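Local structure of porin (Rhodobacter blasticus, 3PRN) at residues F89-T95 with I193-A199. The protein forms trimeric outer-membrane channels through which small hydrophilic solutes, up to about 0.6 kDa, diffuse passively. The protein carries 1 engineered substitution. Residues are numbered along the deposited sequence.
Sequences FDSVALT and IAFVGAA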
ATOM      1  N   PHE A  89      -8.585 -14.242 -23.452  1.00 21.63           N
ATOM      2  CA  PHE A  89      -9.740 -13.524 -24.014  1.00 22.86           C
ATOM      3  C   PHE A  89      -9.651 -12.026 -23.716  1.00 22.75           C
ATOM      4  O   PHE A  89     -10.184 -11.194 -24.465  1.00 23.10           O
ATOM      5  CB  PHE A  89     -11.016 -14.124 -23.401  1.00 24.26           C
ATOM      6  CG  PHE A  89     -12.285 -13.848 -24.172  1.00 25.97           C
ATOM      7  CD1 PHE A  89     -12.584 -14.629 -25.309  1.00 27.00           C
ATOM      8  CD2 PHE A  89     -13.162 -12.859 -23.787  1.00 25.78           C
ATOM      9  CE1 PHE A  89     -13.772 -14.391 -26.029  1.00 28.20           C
ATOM     10  CE2 PHE A  89     -14.339 -12.587 -24.508  1.00 26.82           C
ATOM     11  CZ  PHE A  89     -14.625 -13.372 -25.629  1.00 27.27           C
ATOM     12  N   ASP A  90      -8.971 -11.686 -22.617  1.00 22.92           N
ATOM     13  CA  ASP A  90      -8.846 -10.285 -22.234  1.00 22.12           C
ATOM     14  C   ASP A  90      -7.636  -9.660 -22.902  1.00 22.88           C
ATOM     15  O   ASP A  90      -7.612  -8.432 -22.965  1.00 21.32           O
ATOM     16  CB  ASP A  90      -8.759 -10.173 -20.699  1.00 24.32           C
ATOM     17  CG  ASP A  90      -8.881  -8.733 -20.156  1.00 24.13           C
ATOM     18  OD1 ASP A  90      -9.876  -8.061 -20.387  1.00 20.88           O
ATOM     19  OD2 ASP A  90      -7.953  -8.262 -19.458  1.00 26.43           O
ATOM     20  N   SER A  91      -6.658 -10.441 -23.380  1.00 21.64           N
ATOM     21  CA  SER A  91      -5.475  -9.779 -23.931  1.00 23.58           C
ATOM     22  C   SER A  91      -5.396  -9.658 -25.445  1.00 23.73           C
ATOM     23  O   SER A  91      -4.592  -8.860 -25.906  1.00 23.92           O
ATOM     24  CB  SER A  91      -4.236 -10.616 -23.489  1.00 24.28           C
ATOM     25  OG  SER A  91      -4.214 -10.633 -22.057  1.00 25.69           O
ATOM     26  N   VAL A  92      -6.174 -10.398 -26.226  1.00 23.84           N
ATOM     27  CA  VAL A  92      -6.120 -10.320 -27.662  1.00 23.91           C
ATOM     28  C   VAL A  92      -6.401  -8.895 -28.148  1.00 23.86           C
ATOM     29  O   VAL A  92      -7.095  -8.116 -27.483  1.00 23.54           O
ATOM     30  CB  VAL A  92      -7.247 -11.037 -28.457  1.00 26.91           C
ATOM     31  CG1 VAL A  92      -6.793 -12.357 -29.081  1.00 27.59           C
ATOM     32  CG2 VAL A  92      -8.463 -11.380 -27.593  1.00 25.03           C
ATOM     33  N   ALA A  93      -5.888  -8.591 -29.325  1.00 23.55           N
ATOM     34  CA  ALA A  93      -6.121  -7.286 -29.959  1.00 23.19           C
ATOM     35  C   ALA A  93      -7.591  -7.233 -30.495  1.00 24.02           C
ATOM     36  O   ALA A  93      -8.267  -8.257 -30.602  1.00 22.77           O
ATOM     37  CB  ALA A  93      -5.153  -7.086 -31.127  1.00 22.19           C
ATOM     38  N   LEU A  94      -8.017  -5.995 -30.745  1.00 22.62           N
ATOM     39  CA  LEU A  94      -9.242  -5.631 -31.384  1.00 23.58           C
ATOM     40  C   LEU A  94     -10.493  -5.720 -30.527  1.00 23.25           C
ATOM     41  O   LEU A  94     -11.424  -4.913 -30.749  1.00 23.26           O
ATOM     42  CB  LEU A  94      -9.454  -6.468 -32.682  1.00 23.35           C
ATOM     43  CG  LEU A  94      -8.318  -6.391 -33.739  1.00 25.25           C
ATOM     44  CD1 LEU A  94      -8.697  -7.253 -34.955  1.00 25.31           C
ATOM     45  CD2 LEU A  94      -8.035  -4.946 -34.140  1.00 25.31           C
ATOM     46  N   THR A  95     -10.544  -6.636 -29.595  1.00 22.82           N
ATOM     47  CA  THR A  95     -11.791  -6.933 -28.861  1.00 22.98           C
ATOM     48  C   THR A  95     -12.298  -5.745 -28.076  1.00 22.95           C
ATOM     49  O   THR A  95     -13.516  -5.659 -27.807  1.00 23.77           O
ATOM     50  CB  THR A  95     -11.586  -8.225 -28.071  1.00 23.20           C
ATOM     51  OG1 THR A  95     -12.818  -8.769 -27.556  1.00 24.67           O
ATOM     52  CG2 THR A  95     -10.706  -7.951 -26.819  1.00 20.77           C
ATOM     53  N   ILE A 193     -16.964 -19.412 -24.748  1.00 28.33           N
ATOM     54  CA  ILE A 193     -17.148 -18.149 -25.452  1.00 26.91           C
ATOM     55  C   ILE A 193     -16.158 -18.003 -26.579  1.00 25.81           C
ATOM     56  O   ILE A 193     -15.125 -18.677 -26.595  1.00 25.74           O
ATOM     57  CB  ILE A 193     -17.091 -16.970 -24.444  1.00 26.02           C
ATOM     58  CG1 ILE A 193     -15.699 -16.890 -23.760  1.00 26.14           C
ATOM     59  CG2 ILE A 193     -18.219 -17.135 -23.440  1.00 23.03           C
ATOM     60  CD1 ILE A 193     -15.607 -15.669 -22.828  1.00 26.26           C
ATOM     61  N   ALA A 194     -16.450 -17.155 -27.559  1.00 25.50           N
ATOM     62  CA  ALA A 194     -15.523 -17.055 -28.688  1.00 25.41           C
ATOM     63  C   ALA A 194     -15.623 -15.661 -29.298  1.00 25.08           C
ATOM     64  O   ALA A 194     -16.650 -15.025 -29.185  1.00 25.48           O
ATOM     65  CB  ALA A 194     -15.793 -18.075 -29.786  1.00 26.60           C
ATOM     66  N   PHE A 195     -14.579 -15.257 -29.951  1.00 25.04           N
ATOM     67  CA  PHE A 195     -14.478 -13.971 -30.575  1.00 25.75           C
ATOM     68  C   PHE A 195     -13.745 -14.089 -31.903  1.00 26.06           C
ATOM     69  O   PHE A 195     -12.737 -14.794 -32.038  1.00 27.22           O
ATOM     70  CB  PHE A 195     -13.655 -13.035 -29.652  1.00 24.74           C
ATOM     71  CG  PHE A 195     -12.986 -11.880 -30.335  1.00 24.45           C
ATOM     72  CD1 PHE A 195     -13.749 -10.897 -30.971  1.00 23.79           C
ATOM     73  CD2 PHE A 195     -11.607 -11.686 -30.234  1.00 24.54           C
ATOM     74  CE1 PHE A 195     -13.157  -9.777 -31.529  1.00 24.75           C
ATOM     75  CE2 PHE A 195     -11.000 -10.589 -30.829  1.00 22.68           C
ATOM     76  CZ  PHE A 195     -11.761  -9.606 -31.435  1.00 23.00           C
ATOM     77  N   VAL A 196     -14.216 -13.322 -32.883  1.00 26.29           N
ATOM     78  CA  VAL A 196     -13.466 -13.230 -34.132  1.00 26.88           C
ATOM     79  C   VAL A 196     -13.619 -11.765 -34.555  1.00 27.03           C
ATOM     80  O   VAL A 196     -14.740 -11.255 -34.447  1.00 26.41           O
ATOM     81  CB  VAL A 196     -14.067 -14.103 -35.256  1.00 30.04           C
ATOM     82  CG1 VAL A 196     -13.268 -13.835 -36.514  1.00 30.59           C
ATOM     83  CG2 VAL A 196     -13.969 -15.590 -34.894  1.00 30.65           C
ATOM     84  N   GLY A 197     -12.527 -11.124 -34.899  1.00 26.57           N
ATOM     85  CA  GLY A 197     -12.652  -9.739 -35.305  1.00 27.74           C
ATOM     86  C   GLY A 197     -11.701  -9.402 -36.432  1.00 28.35           C
ATOM     87  O   GLY A 197     -10.673 -10.044 -36.656  1.00 28.95           O
ATOM     88  N   ALA A 198     -11.974  -8.297 -37.088  1.00 29.36           N
ATOM     89  CA  ALA A 198     -11.077  -7.806 -38.131  1.00 31.09           C
ATOM     90  C   ALA A 198     -11.248  -6.309 -38.216  1.00 32.48           C
ATOM     91  O   ALA A 198     -12.292  -5.761 -37.813  1.00 32.43           O
ATOM     92  CB  ALA A 198     -11.495  -8.502 -39.419  1.00 32.10           C
ATOM     93  N   ALA A 199     -10.218  -5.624 -38.671  1.00 34.23           N
ATOM     94  CA  ALA A 199     -10.161  -4.191 -38.801  1.00 37.18           C
ATOM     95  C   ALA A 199      -9.322  -3.811 -40.041  1.00 39.91           C
ATOM     96  O   ALA A 199      -8.355  -4.478 -40.427  1.00 39.20           O
ATOM     97  CB  ALA A 199      -9.529  -3.537 -37.570  1.00 33.82           C
TER
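Residues 193-199 belong to a strand of the barrel whose inward-facing side chains receive residues 89-95 of the long loop folded into the channel, the constriction loop of general porins. Ile193 begins the contact: its CD1 sits over one face of the Phe89 ring, 3.6 Å from the centroid and almost on the ring normal, a CH-pi interaction. The same ring meets the backbone edge-on at Ala194, with Phe89 CE1 4.0 Å from Ala194 C. Phe195 buries the most surface. Thr95 CB lies over one face of the Phe195 ring, 3.9 Å from its centroid, a second CH-pi contact, Leu94 CB and Ala93 O lie at the ring edge, and Val92 CG2 comes within 4.1 Å of Phe195 CD2. At Gly197 the strand presents only backbone, and Leu94 packs down on it, CD1 lying 3.8 Å from Gly197 O; Leu94 CD2 then reaches Ala199 CB at 4.0 Å. Nearby strands add hydrogen bonds: Asp169 of strand 163-171 with Ala93 N, and, from strand 206-214, Asn211 with Leu94 O and Tyr213 with Thr95 OG1. Strand 193-200 runs antiparallel between strands 175-183 and 206-214, and the short helix 88-91 with its following turn lies against the inner face of this wall.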